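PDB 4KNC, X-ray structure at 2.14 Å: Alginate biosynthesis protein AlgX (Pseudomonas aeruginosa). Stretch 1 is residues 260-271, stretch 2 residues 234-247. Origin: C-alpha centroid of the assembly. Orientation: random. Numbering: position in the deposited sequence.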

ATOM      1  N   GLY A 260      13.207 -10.608 -15.909  1.00 34.89           N
ATOM      2  CA  GLY A 260      14.062 -11.777 -15.778  1.00 33.66           C
ATOM      3  C   GLY A 260      14.362 -12.147 -14.328  1.00 36.04           C
ATOM      4  O   GLY A 260      15.135 -13.057 -14.065  1.00 44.92           O
ATOM      5  N   ALA A 261      13.748 -11.449 -13.379  1.00 36.05           N
ATOM      6  CA  ALA A 261      13.988 -11.715 -11.959  1.00 35.07           C
ATOM      7  C   ALA A 261      12.742 -12.236 -11.260  1.00 33.27           C
ATOM      8  O   ALA A 261      11.627 -11.854 -11.631  1.00 31.41           O
ATOM      9  CB  ALA A 261      14.456 -10.452 -11.267  1.00 33.97           C
ATOM     10  N   ASP A 262      12.935 -13.085 -10.246  1.00 36.57           N
ATOM     11  CA  ASP A 262      11.850 -13.494  -9.341  1.00 37.55           C
ATOM     12  C   ASP A 262      11.252 -12.305  -8.580  1.00 34.30           C
ATOM     13  O   ASP A 262      11.969 -11.432  -8.095  1.00 37.47           O
ATOM     14  CB  ASP A 262      12.332 -14.541  -8.328  1.00 43.85           C
ATOM     15  CG  ASP A 262      12.268 -15.964  -8.874  1.00 55.35           C
ATOM     16  OD1 ASP A 262      11.377 -16.242  -9.698  1.00 54.71           O
ATOM     17  OD2 ASP A 262      13.100 -16.805  -8.482  1.00 58.92           O
ATOM     18  N   ILE A 263       9.931 -12.275  -8.478  1.00 30.90           N
ATOM     19  CA  ILE A 263       9.262 -11.215  -7.736  1.00 33.26           C
ATOM     20  C   ILE A 263       8.454 -11.835  -6.611  1.00 39.64           C
ATOM     21  O   ILE A 263       7.456 -12.513  -6.861  1.00 34.43           O
ATOM     22  CB  ILE A 263       8.320 -10.404  -8.649  1.00 34.57           C
ATOM     23  CG1 ILE A 263       9.080  -9.842  -9.859  1.00 33.78           C
ATOM     24  CG2 ILE A 263       7.639  -9.302  -7.868  1.00 33.92           C
ATOM     25  CD1 ILE A 263       9.906  -8.610  -9.574  1.00 31.43           C
ATOM     26  N   LEU A 264       8.886 -11.627  -5.372  1.00 42.60           N
ATOM     27  CA  LEU A 264       8.108 -12.073  -4.215  1.00 40.16           C
ATOM     28  C   LEU A 264       6.882 -11.207  -4.042  1.00 39.25           C
ATOM     29  O   LEU A 264       7.003 -10.056  -3.632  1.00 37.78           O
ATOM     30  CB  LEU A 264       8.946 -11.981  -2.945  1.00 44.08           C
ATOM     31  CG  LEU A 264      10.267 -12.742  -2.977  1.00 54.86           C
ATOM     32  CD1 LEU A 264      11.099 -12.377  -1.759  1.00 62.17           C
ATOM     33  CD2 LEU A 264      10.014 -14.239  -3.028  1.00 49.24           C
ATOM     34  N   ASN A 265       5.704 -11.761  -4.331  1.00 34.13           N
ATOM     35  CA  ASN A 265       4.457 -11.009  -4.243  1.00 35.19           C
ATOM     36  C   ASN A 265       3.838 -11.031  -2.838  1.00 41.77           C
ATOM     37  O   ASN A 265       3.370 -12.070  -2.386  1.00 47.53           O
ATOM     38  CB  ASN A 265       3.455 -11.561  -5.258  1.00 34.32           C
ATOM     39  CG  ASN A 265       2.225 -10.685  -5.410  1.00 36.15           C
ATOM     40  OD1 ASN A 265       1.934  -9.845  -4.565  1.00 39.23           O
ATOM     41  ND2 ASN A 265       1.489 -10.887  -6.497  1.00 35.25           N
ATOM     42  N   ASN A 266       3.818  -9.883  -2.165  1.00 30.37           N
ATOM     43  CA  ASN A 266       3.185  -9.778  -0.851  1.00 30.17           C
ATOM     44  C   ASN A 266       2.003  -8.812  -0.840  1.00 36.22           C
ATOM     45  O   ASN A 266       1.619  -8.291   0.218  1.00 39.19           O
ATOM     46  CB  ASN A 266       4.216  -9.362   0.218  1.00 38.76           C
ATOM     47  CG  ASN A 266       5.306 -10.424   0.444  1.00 47.73           C
ATOM     48  OD1 ASN A 266       6.470 -10.208   0.123  1.00 50.54           O
ATOM     49  ND2 ASN A 266       4.923 -11.563   1.009  1.00 51.31           N
ATOM     50  N   ALA A 267       1.419  -8.576  -2.016  1.00 28.25           N
ATOM     51  CA  ALA A 267       0.279  -7.676  -2.131  1.00 33.80           C
ATOM     52  C   ALA A 267      -0.877  -8.162  -1.257  1.00 38.32           C
ATOM     53  O   ALA A 267      -1.023  -9.364  -1.030  1.00 34.88           O
ATOM     54  CB  ALA A 267      -0.181  -7.579  -3.575  1.00 33.72           C
ATOM     55  N   VAL A 268      -1.698  -7.223  -0.793  1.00 36.32           N
ATOM     56  CA  VAL A 268      -2.854  -7.528   0.051  1.00 30.17           C
ATOM     57  C   VAL A 268      -4.093  -6.928  -0.586  1.00 34.18           C
ATOM     58  O   VAL A 268      -4.190  -5.719  -0.738  1.00 32.74           O
ATOM     59  CB  VAL A 268      -2.684  -6.953   1.477  1.00 30.85           C
ATOM     60  CG1 VAL A 268      -3.961  -7.133   2.300  1.00 39.05           C
ATOM     61  CG2 VAL A 268      -1.471  -7.607   2.199  1.00 29.90           C
ATOM     62  N   SER A 269      -5.039  -7.773  -0.982  1.00 30.76           N
ATOM     63  CA  SER A 269      -6.264  -7.268  -1.582  1.00 33.57           C
ATOM     64  C   SER A 269      -7.064  -6.562  -0.499  1.00 40.30           C
ATOM     65  O   SER A 269      -7.266  -7.107   0.579  1.00 38.59           O
ATOM     66  CB  SER A 269      -7.072  -8.417  -2.196  1.00 46.91           C
ATOM     67  OG  SER A 269      -6.288  -9.102  -3.165  1.00 52.33           O
ATOM     68  N   GLY A 270      -7.486  -5.335  -0.782  1.00 36.86           N
ATOM     69  CA  GLY A 270      -8.157  -4.511   0.202  1.00 27.18           C
ATOM     70  C   GLY A 270      -7.190  -3.752   1.080  1.00 39.68           C
ATOM     71  O   GLY A 270      -7.602  -2.923   1.890  1.00 34.66           O
ATOM     72  N   GLY A 271      -5.893  -4.008   0.923  1.00 37.70           N
ATOM     73  CA  GLY A 271      -4.929  -3.446   1.863  1.00 28.26           C
ATOM     74  C   GLY A 271      -4.661  -1.958   1.717  1.00 36.57           C
ATOM     75  O   GLY A 271      -4.169  -1.314   2.643  1.00 38.95           O
TER
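Stretch 2, residues 234-247: NPQIALVGTSNSGP

Parallel strands cannot pair residue for residue as antiparallel ones do; a residue on one strand instead bonds to two residues that flank its partner on the other. The pairing of 234-247 with 260-271 in AlgX illustrates the rule. L264 faces A238, yet its N donates to I237 O (2.8 Å) and its O accepts from L239 N (2.7 Å). L239 O then takes N266 N at 2.8 Å, so that L239 brackets N265 in the same way. The ladder proper ends there, but one more backbone bond follows beyond the strands: V268 N donates to G241 O at 3.0 Å, almost linearly. Both strands run in the same direction, their axes inclined by 31° and approaching to 4.5 Å, and the register advances in step, from L264 against A238 to A267 against G241 and S269 against S243.

Side chains reinforce this backbone pairing. N265, a t rotamer, sends its ND2 to S245 O (2.9 Å), while its OD1 accepts from A267 N at 2.9 Å; one amide thus ties the strand end to the 3-10 segment 243-245 and steadies its own chain. At the other end, a water bridges Q236 N (2.9 Å) and D262 O (2.7 Å), linking the two backbones ahead of the direct bonds.

Packing follows the alternation of the sheet. On the face shared by I237 and L239, I263 CD1 lies 3.5 Å from I237 CG2 and I263 CG2 3.8 Å from L239 CB; A261 CB extends the cluster, 3.8 Å from I237 CD1. On the other face L264 CB lies 4.3 Å from A238 CB, and L264 CD2 reaches back to P235 CB (3.8 Å). Beyond the strands, A267 CB nestles 3.5 Å from both T242 O and S245 CB. Altogether the contact buries 851 Å².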

ATOM      1  N   ASN A 234      18.885 -16.819  -4.218  1.00 52.21           N
ATOM      2  CA  ASN A 234      17.611 -16.416  -3.615  1.00 61.05           C
ATOM      3  C   ASN A 234      16.953 -15.245  -4.363  1.00 54.46           C
ATOM      4  O   ASN A 234      17.655 -14.418  -4.936  1.00 49.65           O
ATOM      5  CB  ASN A 234      17.807 -16.051  -2.140  1.00 72.21           C
ATOM      6  CG  ASN A 234      18.165 -17.254  -1.275  1.00 78.73           C
ATOM      7  OD1 ASN A 234      18.663 -18.272  -1.765  1.00 79.12           O
ATOM      8  ND2 ASN A 234      17.912 -17.135   0.025  1.00 80.39           N
ATOM      9  N   PRO A 235      15.604 -15.181  -4.366  1.00 52.40           N
ATOM     10  CA  PRO A 235      14.878 -14.010  -4.882  1.00 45.37           C
ATOM     11  C   PRO A 235      15.242 -12.748  -4.114  1.00 48.00           C
ATOM     12  O   PRO A 235      15.434 -12.802  -2.903  1.00 55.38           O
ATOM     13  CB  PRO A 235      13.404 -14.373  -4.645  1.00 40.85           C
ATOM     14  CG  PRO A 235      13.393 -15.867  -4.713  1.00 49.34           C
ATOM     15  CD  PRO A 235      14.683 -16.276  -4.019  1.00 54.55           C
ATOM     16  N   GLN A 236      15.324 -11.623  -4.816  1.00 41.63           N
ATOM     17  CA  GLN A 236      15.913 -10.410  -4.260  1.00 30.46           C
ATOM     18  C   GLN A 236      15.004  -9.202  -4.447  1.00 37.50           C
ATOM     19  O   GLN A 236      15.378  -8.079  -4.091  1.00 37.71           O
ATOM     20  CB  GLN A 236      17.260 -10.145  -4.941  1.00 36.54           C
ATOM     21  CG  GLN A 236      18.299 -11.225  -4.675  1.00 48.52           C
ATOM     22  CD  GLN A 236      18.642 -11.320  -3.203  1.00 54.60           C
ATOM     23  OE1 GLN A 236      18.598 -10.321  -2.485  1.00 52.29           O
ATOM     24  NE2 GLN A 236      18.967 -12.525  -2.741  1.00 60.11           N
ATOM     25  N   ILE A 237      13.824  -9.435  -5.026  1.00 33.51           N
ATOM     26  CA  ILE A 237      12.854  -8.372  -5.302  1.00 29.61           C
ATOM     27  C   ILE A 237      11.486  -8.723  -4.707  1.00 31.44           C
ATOM     28  O   ILE A 237      10.972  -9.813  -4.932  1.00 32.89           O
ATOM     29  CB  ILE A 237      12.685  -8.118  -6.819  1.00 28.93           C
ATOM     30  CG1 ILE A 237      14.049  -7.873  -7.484  1.00 38.00           C
ATOM     31  CG2 ILE A 237      11.747  -6.936  -7.044  1.00 28.45           C
ATOM     32  CD1 ILE A 237      13.958  -7.479  -8.959  1.00 33.55           C
ATOM     33  N   ALA A 238      10.916  -7.793  -3.946  1.00 34.79           N
ATOM     34  CA  ALA A 238       9.642  -8.003  -3.273  1.00 32.70           C
ATOM     35  C   ALA A 238       8.654  -6.951  -3.717  1.00 31.17           C
ATOM     36  O   ALA A 238       9.019  -5.803  -3.953  1.00 37.60           O
ATOM     37  CB  ALA A 238       9.824  -7.937  -1.767  1.00 37.58           C
ATOM     38  N   LEU A 239       7.398  -7.357  -3.828  1.00 30.60           N
ATOM     39  CA  LEU A 239       6.335  -6.484  -4.268  1.00 29.89           C
ATOM     40  C   LEU A 239       5.317  -6.341  -3.151  1.00 34.12           C
ATOM     41  O   LEU A 239       4.805  -7.337  -2.632  1.00 32.47           O
ATOM     42  CB  LEU A 239       5.667  -7.072  -5.512  1.00 30.85           C
ATOM     43  CG  LEU A 239       4.409  -6.388  -6.045  1.00 29.49           C
ATOM     44  CD1 LEU A 239       4.659  -4.921  -6.381  1.00 27.66           C
ATOM     45  CD2 LEU A 239       3.899  -7.144  -7.260  1.00 25.27           C
ATOM     46  N   VAL A 240       5.033  -5.104  -2.768  1.00 31.43           N
ATOM     47  CA  VAL A 240       3.962  -4.844  -1.819  1.00 32.60           C
ATOM     48  C   VAL A 240       2.963  -3.933  -2.514  1.00 35.17           C
ATOM     49  O   VAL A 240       3.358  -3.064  -3.294  1.00 32.30           O
ATOM     50  CB  VAL A 240       4.478  -4.249  -0.480  1.00 31.65           C
ATOM     51  CG1 VAL A 240       5.254  -5.309   0.285  1.00 26.58           C
ATOM     52  CG2 VAL A 240       5.340  -3.002  -0.712  1.00 26.11           C
ATOM     53  N   GLY A 241       1.674  -4.161  -2.276  1.00 31.55           N
ATOM     54  CA  GLY A 241       0.656  -3.510  -3.079  1.00 30.72           C
ATOM     55  C   GLY A 241      -0.768  -3.862  -2.716  1.00 33.80           C
ATOM     56  O   GLY A 241      -1.031  -4.403  -1.648  1.00 30.56           O
ATOM     57  N   THR A 242      -1.683  -3.546  -3.626  1.00 30.76           N
ATOM     58  CA  THR A 242      -3.112  -3.663  -3.383  1.00 31.77           C
ATOM     59  C   THR A 242      -3.682  -4.856  -4.140  1.00 34.42           C
ATOM     60  O   THR A 242      -2.930  -5.696  -4.646  1.00 33.49           O
ATOM     61  CB  THR A 242      -3.820  -2.412  -3.890  1.00 38.03           C
ATOM     62  OG1 THR A 242      -3.704  -2.357  -5.321  1.00 31.99           O
ATOM     63  CG2 THR A 242      -3.179  -1.153  -3.271  1.00 32.57           C
ATOM     64  N   SER A 243      -5.011  -4.920  -4.245  1.00 26.47           N
ATOM     65  CA  SER A 243      -5.640  -5.957  -5.054  1.00 27.25           C
ATOM     66  C   SER A 243      -5.118  -5.896  -6.498  1.00 31.40           C
ATOM     67  O   SER A 243      -5.018  -6.925  -7.148  1.00 29.36           O
ATOM     68  CB  SER A 243      -7.184  -5.889  -4.991  1.00 27.67           C
ATOM     69  OG  SER A 243      -7.696  -4.719  -5.603  1.00 29.97           O
ATOM     70  N   ASN A 244      -4.735  -4.703  -6.970  1.00 30.98           N
ATOM     71  CA  ASN A 244      -4.124  -4.554  -8.313  1.00 33.58           C
ATOM     72  C   ASN A 244      -2.883  -5.421  -8.589  1.00 29.84           C
ATOM     73  O   ASN A 244      -2.621  -5.797  -9.749  1.00 27.48           O
ATOM     74  CB  ASN A 244      -3.788  -3.085  -8.617  1.00 26.20           C
ATOM     75  CG  ASN A 244      -5.021  -2.256  -8.948  1.00 31.65           C
ATOM     76  OD1 ASN A 244      -5.524  -2.287 -10.077  1.00 25.94           O
ATOM     77  ND2 ASN A 244      -5.514  -1.507  -7.967  1.00 30.14           N
ATOM     78  N   SER A 245      -2.113  -5.721  -7.542  1.00 29.16           N
ATOM     79  CA  SER A 245      -0.959  -6.617  -7.682  1.00 36.58           C
ATOM     80  C   SER A 245      -1.344  -8.065  -7.386  1.00 37.45           C
ATOM     81  O   SER A 245      -0.478  -8.946  -7.295  1.00 39.87           O
ATOM     82  CB  SER A 245       0.213  -6.193  -6.783  1.00 30.49           C
ATOM     83  OG  SER A 245       0.678  -4.884  -7.080  1.00 28.25           O
ATOM     84  N   GLY A 246      -2.649  -8.305  -7.263  1.00 38.40           N
ATOM     85  CA  GLY A 246      -3.168  -9.641  -7.019  1.00 38.87           C
ATOM     86  C   GLY A 246      -3.006 -10.571  -8.211  1.00 37.62           C
ATOM     87  O   GLY A 246      -2.810 -10.126  -9.332  1.00 37.49           O
ATOM     88  N   PRO A 247      -3.099 -11.879  -7.964  1.00 45.76           N
ATOM     89  CA  PRO A 247      -2.881 -12.933  -8.964  1.00 46.84           C
ATOM     90  C   PRO A 247      -3.743 -12.797 -10.217  1.00 41.07           C
ATOM     91  O   PRO A 247      -3.263 -13.078 -11.307  1.00 40.64           O
ATOM     92  CB  PRO A 247      -3.251 -14.206  -8.204  1.00 46.38           C
ATOM     93  CG  PRO A 247      -2.992 -13.867  -6.768  1.00 43.85           C
ATOM     94  CD  PRO A 247      -3.390 -12.430  -6.629  1.00 45.39           C
TER
HETATM   95  O   HOH W   1      14.592 -11.733  -7.642  1.00 35.54           O